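Local atomic coordinates of heat-shock protein cognate (HSC) co-chaperone sgt12 (Aspergillus fumigatus, PDB entry 3SZ7), a protein that binds several HSC-family chaperones through its tetratricopeptide repeat domain and directs endoplasmic reticulum-destined tail-anchored proteins to the GET pathway via get4 and get5. Residues S28-I31 / D32-Q36; S49-A52 / A53-A57; S58-H61 / E62-A65. All coordinates share one frame; numbering follows the deposited sequence.

In the fold
The three contacts follow one another along the TPR domain: contact 1 lies within helix 27-40, contact 2 within helix 45-57, and contact 3 covers the turn into helix 61-74. Centre-to-centre distances are about 10 Å between contacts 1 and 2, 7 Å between contacts 2 and 3, and 14 Å between contacts 1 and 3. A probable hydrogen bond joins T35 OG1 to R51 NH1 at 2.9 Å, linking contacts 1 and 2. Contact 2 passes into contact 3 through Y55 O and Q60 N, 2.8 Å apart, and through S56 OG, which packs against A64 CB. I31 CD1 reaches both later contacts, lying 3.6 Å from Y55 CD1 and 3.8 Å from Q60 NE2.

Contact 1 of 3, residues S28-I31 / D32-Q36; sequences SKAI and DLYTQ
Y34 brings the CD2-CE2 side of its ring against A30: CE2 packs 4.0 Å from A30 CB, while CD2 comes to 3.2 Å from A30 O, which meets the ring obliquely. The ring is put there by a first torsion of -70°, with CG beside the backbone N and anti to the carbonyl carbon. The same A30 O accepts the backbone N-H of Y34 at 2.9 Å, with an N-H...O angle of 168°. One residue further on, I31 O takes two bonds from T35. T35 N donates to I31 O at 3.0 Å and T35 OG1 to the same atom at 2.6 Å, and the two donors arrive from opposite faces of the carbonyl plane. A first torsion of -63° sets T35 OG1 beside its own backbone N, which aims the hydroxyl back along the helix at the carbonyl that this N also uses. On another side of the helix, L33 CG rests 3.4 Å from K29 O, the acceptor for L33 N. Outside the segments, Y34 OH bonds to N19 OD1, while A30 packs on A21 and M22. These are i to i+4 contacts of an alpha helix, here the second helix of the first TPR repeat, packed against its partner helix 9-23.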
loop_
_atom_site.group_PDB
_atom_site.type_symbol
_atom_site.label_atom_id
_atom_site.label_comp_id
_atom_site.label_asym_id
_atom_site.label_seq_id
_atom_site.Cartn_x
_atom_site.Cartn_y
_atom_site.Cartn_z
ATOM N N SER A 28 -10.022 7.429 -12.443
ATOM C CA SER A 28 -9.304 7.639 -13.692
ATOM C C SER A 28 -8.942 9.113 -13.864
ATOM O O SER A 28 -7.839 9.445 -14.305
ATOM C CB SER A 28 -10.124 7.138 -14.882
ATOM O OG SER A 28 -9.319 7.044 -16.044
ATOM N N LYS A 29 -9.873 9.996 -13.510
ATOM C CA LYS A 29 -9.612 11.429 -13.582
ATOM C C LYS A 29 -8.544 11.826 -12.575
ATOM O O LYS A 29 -7.679 12.645 -12.877
ATOM C CB LYS A 29 -10.883 12.239 -13.334
ATOM C CG LYS A 29 -11.866 12.225 -14.491
ATOM C CD LYS A 29 -13.048 13.142 -14.213
ATOM C CE LYS A 29 -14.005 13.183 -15.392
ATOM N NZ LYS A 29 -15.146 14.097 -15.123
ATOM N N ALA A 30 -8.614 11.254 -11.374
ATOM C CA ALA A 30 -7.630 11.551 -10.338
ATOM C C ALA A 30 -6.243 11.186 -10.832
ATOM O O ALA A 30 -5.301 11.969 -10.718
ATOM C CB ALA A 30 -7.953 10.792 -9.059
ATOM N N ILE A 31 -6.125 9.985 -11.387
ATOM C CA ILE A 31 -4.862 9.533 -11.959
ATOM C C ILE A 31 -4.338 10.534 -12.988
ATOM O O ILE A 31 -3.152 10.847 -13.005
ATOM C CB ILE A 31 -5.006 8.146 -12.600
ATOM C CG1 ILE A 31 -5.242 7.088 -11.513
ATOM C CG2 ILE A 31 -3.772 7.809 -13.423
ATOM C CD1 ILE A 31 -5.772 5.781 -12.042
ATOM N N ASP A 32 -5.219 11.043 -13.843
ATOM C CA ASP A 32 -4.778 11.985 -14.867
ATOM C C ASP A 32 -4.343 13.324 -14.278
ATOM O O ASP A 32 -3.351 13.901 -14.718
ATOM C CB ASP A 32 -5.842 12.207 -15.943
ATOM C CG ASP A 32 -5.337 13.085 -17.076
ATOM O OD1 ASP A 32 -4.481 12.614 -17.854
ATOM O OD2 ASP A 32 -5.785 14.244 -17.186
ATOM N N LEU A 33 -5.081 13.808 -13.282
ATOM C CA LEU A 33 -4.766 15.079 -12.634
ATOM C C LEU A 33 -3.463 15.031 -11.831
ATOM O O LEU A 33 -2.679 15.983 -11.843
ATOM C CB LEU A 33 -5.926 15.516 -11.737
ATOM C CG LEU A 33 -7.187 15.958 -12.494
ATOM C CD1 LEU A 33 -8.412 15.925 -11.592
ATOM C CD2 LEU A 33 -6.983 17.343 -13.090
ATOM N N TYR A 34 -3.236 13.927 -11.130
ATOM C CA TYR A 34 -1.999 13.755 -10.381
ATOM C C TYR A 34 -0.826 13.652 -11.347
ATOM O O TYR A 34 0.276 14.124 -11.060
ATOM C CB TYR A 34 -2.063 12.489 -9.526
ATOM C CG TYR A 34 -3.019 12.559 -8.357
ATOM C CD1 TYR A 34 -3.194 13.735 -7.637
ATOM C CD2 TYR A 34 -3.737 11.438 -7.963
ATOM C CE1 TYR A 34 -4.065 13.791 -6.561
ATOM C CE2 TYR A 34 -4.608 11.484 -6.890
ATOM C CZ TYR A 34 -4.770 12.657 -6.195
ATOM O OH TYR A 34 -5.634 12.686 -5.126
ATOM N N THR A 35 -1.071 13.002 -12.482
ATOM C CA THR A 35 -0.066 12.870 -13.531
ATOM C C THR A 35 0.308 14.239 -14.099
ATOM O O THR A 35 1.476 14.500 -14.394
ATOM C CB THR A 35 -0.562 11.952 -14.664
ATOM O OG1 THR A 35 -0.779 10.629 -14.148
ATOM C CG2 THR A 35 0.452 11.893 -15.802
ATOM N N GLN A 36 -0.685 15.110 -14.255
ATOM C CA GLN A 36 -0.418 16.481 -14.688
ATOM C C GLN A 36 0.424 17.231 -13.661
ATOM O O GLN A 36 1.321 17.987 -14.023
ATOM C CB GLN A 36 -1.719 17.241 -14.944
ATOM C CG GLN A 36 -2.520 16.726 -16.121
ATOM C CD GLN A 36 -3.786 17.524 -16.334
ATOM O OE1 GLN A 36 -4.866 16.961 -16.516
ATOM N NE2 GLN A 36 -3.663 18.845 -16.304
#

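Contact 2 of 3, residues S49-A52 / A53-A57; sequences SNRA and AAYSA
S56 N donates to A52 O at 2.9 Å, nearly straight with an N-H...O angle of 166°. The hydroxyl S56 OG makes at most a weak contact with the same carbonyl. Both residues belong to helix 45-57, the first helix of the second TPR repeat, and the same i to i+4 pattern links R51 O to Y55 N, N50 O to A54 N and S49 O to A53 N. The last of these is more bent, and A53 N makes a further weak bond to N50 O.

The side chains that carry the contact are R51 and Y55, the methylenes of the arginine flanking the tyrosine ring. R51 has CG anti to its backbone N, chi1 -165°, which carries the aliphatic part of the chain along the tyrosine. There R51 CG packs 3.7 Å from Y55 CE2, R51 CD follows at 3.9 Å from the same atom, and the guanidinium plane is turned 52° from the ring plane, so the two groups are not stacked. The bend at chi3 leads the charged end on to partners beyond the segment: NE forms a salt bridge with D67 of helix 61-74, and NH1 goes to T35 of helix 27-40. One arginine thereby ties its helix to both the preceding and the following one. Elsewhere on this helix, A54 packs on I31 and on M22 of helix 9-23, and Y55 packs on K63 and D67. Among the ring atoms of Y55, CD2 lies nearest R51 O, at 3.4 Å, beside the carbonyl that already accepts Y55 N.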
loop_
_atom_site.group_PDB
_atom_site.type_symbol
_atom_site.label_atom_id
_atom_site.label_comp_id
_atom_site.label_asym_id
_atom_site.label_seq_id
_atom_site.Cartn_x
_atom_site.Cartn_y
_atom_site.Cartn_z
ATOM N N SER A 49 2.398 9.580 -4.042
ATOM C CA SER A 49 1.656 8.772 -3.082
ATOM C C SER A 49 0.158 8.953 -3.270
ATOM O O SER A 49 -0.613 8.021 -3.054
ATOM C CB SER A 49 2.077 9.090 -1.653
ATOM O OG SER A 49 3.459 8.815 -1.484
ATOM N N ASN A 50 -0.248 10.146 -3.694
ATOM C CA ASN A 50 -1.639 10.367 -4.068
ATOM C C ASN A 50 -2.051 9.568 -5.304
ATOM O O ASN A 50 -3.111 8.956 -5.317
ATOM C CB ASN A 50 -1.938 11.859 -4.250
ATOM C CG ASN A 50 -2.109 12.586 -2.928
ATOM O OD1 ASN A 50 -1.995 11.989 -1.857
ATOM N ND2 ASN A 50 -2.371 13.884 -2.997
ATOM N N ARG A 51 -1.215 9.561 -6.338
ATOM C CA ARG A 51 -1.535 8.778 -7.526
ATOM C C ARG A 51 -1.564 7.286 -7.199
ATOM O O ARG A 51 -2.348 6.530 -7.774
ATOM C CB ARG A 51 -0.570 9.064 -8.684
ATOM C CG ARG A 51 -1.092 8.542 -10.020
ATOM C CD ARG A 51 -0.262 9.006 -11.208
ATOM N NE ARG A 51 1.100 8.487 -11.156
ATOM C CZ ARG A 51 2.019 8.715 -12.087
ATOM N NH1 ARG A 51 1.720 9.451 -13.154
ATOM N NH2 ARG A 51 3.237 8.204 -11.952
ATOM N N ALA A 52 -0.705 6.868 -6.274
ATOM C CA ALA A 52 -0.713 5.482 -5.804
ATOM C C ALA A 52 -2.058 5.122 -5.185
ATOM O O ALA A 52 -2.566 4.024 -5.390
ATOM C CB ALA A 52 0.416 5.236 -4.806
ATOM N N ALA A 53 -2.639 6.051 -4.432
ATOM C CA ALA A 53 -3.929 5.799 -3.796
ATOM C C ALA A 53 -5.006 5.605 -4.853
ATOM O O ALA A 53 -5.902 4.763 -4.699
ATOM C CB ALA A 53 -4.304 6.944 -2.862
ATOM N N ALA A 54 -4.916 6.389 -5.925
ATOM C CA ALA A 54 -5.886 6.317 -7.013
ATOM C C ALA A 54 -5.739 5.011 -7.787
ATOM O O ALA A 54 -6.735 4.391 -8.179
ATOM C CB ALA A 54 -5.729 7.521 -7.945
ATOM N N TYR A 55 -4.497 4.587 -8.004
ATOM C CA TYR A 55 -4.251 3.302 -8.640
ATOM C C TYR A 55 -4.812 2.165 -7.781
ATOM O O TYR A 55 -5.495 1.282 -8.292
ATOM C CB TYR A 55 -2.759 3.097 -8.902
ATOM C CG TYR A 55 -2.268 3.756 -10.177
ATOM C CD1 TYR A 55 -2.968 3.613 -11.368
ATOM C CD2 TYR A 55 -1.109 4.521 -10.184
ATOM C CE1 TYR A 55 -2.521 4.213 -12.537
ATOM C CE2 TYR A 55 -0.658 5.124 -11.345
ATOM C CZ TYR A 55 -1.369 4.965 -12.517
ATOM O OH TYR A 55 -0.922 5.562 -13.673
ATOM N N SER A 56 -4.532 2.200 -6.481
ATOM C CA SER A 56 -5.030 1.168 -5.565
ATOM C C SER A 56 -6.557 1.099 -5.549
ATOM O O SER A 56 -7.134 0.011 -5.560
ATOM C CB SER A 56 -4.508 1.390 -4.142
ATOM O OG SER A 56 -3.154 0.993 -4.011
ATOM N N ALA A 57 -7.204 2.261 -5.518
ATOM C CA ALA A 57 -8.662 2.316 -5.478
ATOM C C ALA A 57 -9.261 1.713 -6.738
ATOM O O ALA A 57 -10.349 1.139 -6.705
ATOM C CB ALA A 57 -9.141 3.753 -5.289
#

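Contact 3 of 3, residues S58-H61 / E62-A65; sequences SGQH and EKAA
A Schellman motif closes helix 45-57 here, and the chain turns at once into helix 61-74, the second helix of the same TPR repeat. The C-prime residue is G59, which has a positive phi; G59 N returns to S56 O, and Q60 N to Y55 O. Q60 then stands at the N-cap position of the new helix. Its carbonyl O accepts A64 N at 3.0 Å, and H61 O accepts A65 N at 2.9 Å. A64 N lies in the plane of the Q60 carbonyl, whereas A65 N is tilted 28° from that of H61. Together they form the first i to i+4 bonds of the helix.

The extended Q60 side chain reaches S58 with its amide. Q60 NE2 donates to S58 OG at 2.9 Å with an N-H...O angle of 164°, only 9° out of the amide plane, consistent with the amide being held in this rotation. At the other end of that amide, Q60 OE1 lies beside the K63 chain, 3.8 Å from K63 CD. G59 O sits 3.5 Å above the plane of the H61 ring, nearer its edge than its centre.

A54 O and Y55 O both lie within hydrogen-bonding reach of S58 OG and compete for its one proton. S58 and Q60 place the turn against I31 of helix 27-40, while A64 and A65 set the start of helix 61-74 against A88 of helix 79-91.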
loop_
_atom_site.group_PDB
_atom_site.type_symbol
_atom_site.label_atom_id
_atom_site.label_comp_id
_atom_site.label_asym_id
_atom_site.label_seq_id
_atom_site.Cartn_x
_atom_site.Cartn_y
_atom_site.Cartn_z
ATOM N N SER A 58 -8.540 1.833 -7.847
ATOM C CA SER A 58 -9.020 1.318 -9.125
ATOM C C SER A 58 -8.537 -0.106 -9.397
ATOM O O SER A 58 -8.736 -0.638 -10.491
ATOM C CB SER A 58 -8.601 2.249 -10.264
ATOM O OG SER A 58 -7.192 2.336 -10.349
ATOM N N GLY A 59 -7.892 -0.710 -8.405
ATOM C CA GLY A 59 -7.468 -2.096 -8.493
ATOM C C GLY A 59 -6.170 -2.327 -9.243
ATOM O O GLY A 59 -5.834 -3.464 -9.568
ATOM N N GLN A 60 -5.438 -1.255 -9.519
ATOM C CA GLN A 60 -4.199 -1.367 -10.284
ATOM C C GLN A 60 -3.013 -1.408 -9.335
ATOM O O GLN A 60 -2.268 -0.437 -9.201
ATOM C CB GLN A 60 -4.072 -0.197 -11.255
ATOM C CG GLN A 60 -5.174 -0.180 -12.303
ATOM C CD GLN A 60 -5.095 1.030 -13.205
ATOM O OE1 GLN A 60 -4.370 1.033 -14.199
ATOM N NE2 GLN A 60 -5.843 2.070 -12.861
ATOM N N HIS A 61 -2.850 -2.546 -8.672
ATOM C CA HIS A 61 -1.903 -2.661 -7.572
ATOM C C HIS A 61 -0.438 -2.544 -7.990
ATOM O O HIS A 61 0.375 -2.006 -7.244
ATOM C CB HIS A 61 -2.159 -3.962 -6.807
ATOM C CG HIS A 61 -3.598 -4.166 -6.454
ATOM N ND1 HIS A 61 -4.317 -3.250 -5.723
ATOM C CD2 HIS A 61 -4.454 -5.175 -6.750
ATOM C CE1 HIS A 61 -5.557 -3.690 -5.570
ATOM N NE2 HIS A 61 -5.665 -4.852 -6.186
ATOM N N GLU A 62 -0.094 -3.040 -9.174
ATOM C CA GLU A 62 1.291 -2.942 -9.633
ATOM C C GLU A 62 1.675 -1.488 -9.872
ATOM O O GLU A 62 2.772 -1.055 -9.507
ATOM C CB GLU A 62 1.531 -3.778 -10.896
ATOM C CG GLU A 62 1.335 -5.271 -10.681
ATOM C CD GLU A 62 1.893 -6.110 -11.817
ATOM O OE1 GLU A 62 2.578 -5.547 -12.697
ATOM O OE2 GLU A 62 1.650 -7.337 -11.827
ATOM N N LYS A 63 0.771 -0.737 -10.491
ATOM C CA LYS A 63 1.023 0.674 -10.739
ATOM C C LYS A 63 1.082 1.442 -9.424
ATOM O O LYS A 63 1.919 2.334 -9.256
ATOM C CB LYS A 63 -0.039 1.270 -11.665
ATOM C CG LYS A 63 -0.038 0.674 -13.070
ATOM C CD LYS A 63 -0.593 1.646 -14.094
ATOM C CE LYS A 63 0.442 2.698 -14.467
ATOM N NZ LYS A 63 1.584 2.111 -15.221
ATOM N N ALA A 64 0.196 1.091 -8.494
ATOM C CA ALA A 64 0.216 1.688 -7.162
ATOM C C ALA A 64 1.566 1.441 -6.490
ATOM O O ALA A 64 2.165 2.358 -5.922
ATOM C CB ALA A 64 -0.920 1.116 -6.301
ATOM N N ALA A 65 2.044 0.203 -6.562
ATOM C CA ALA A 65 3.313 -0.155 -5.944
ATOM C C ALA A 65 4.484 0.616 -6.555
ATOM O O ALA A 65 5.375 1.073 -5.842
ATOM C CB ALA A 65 3.554 -1.657 -6.035
#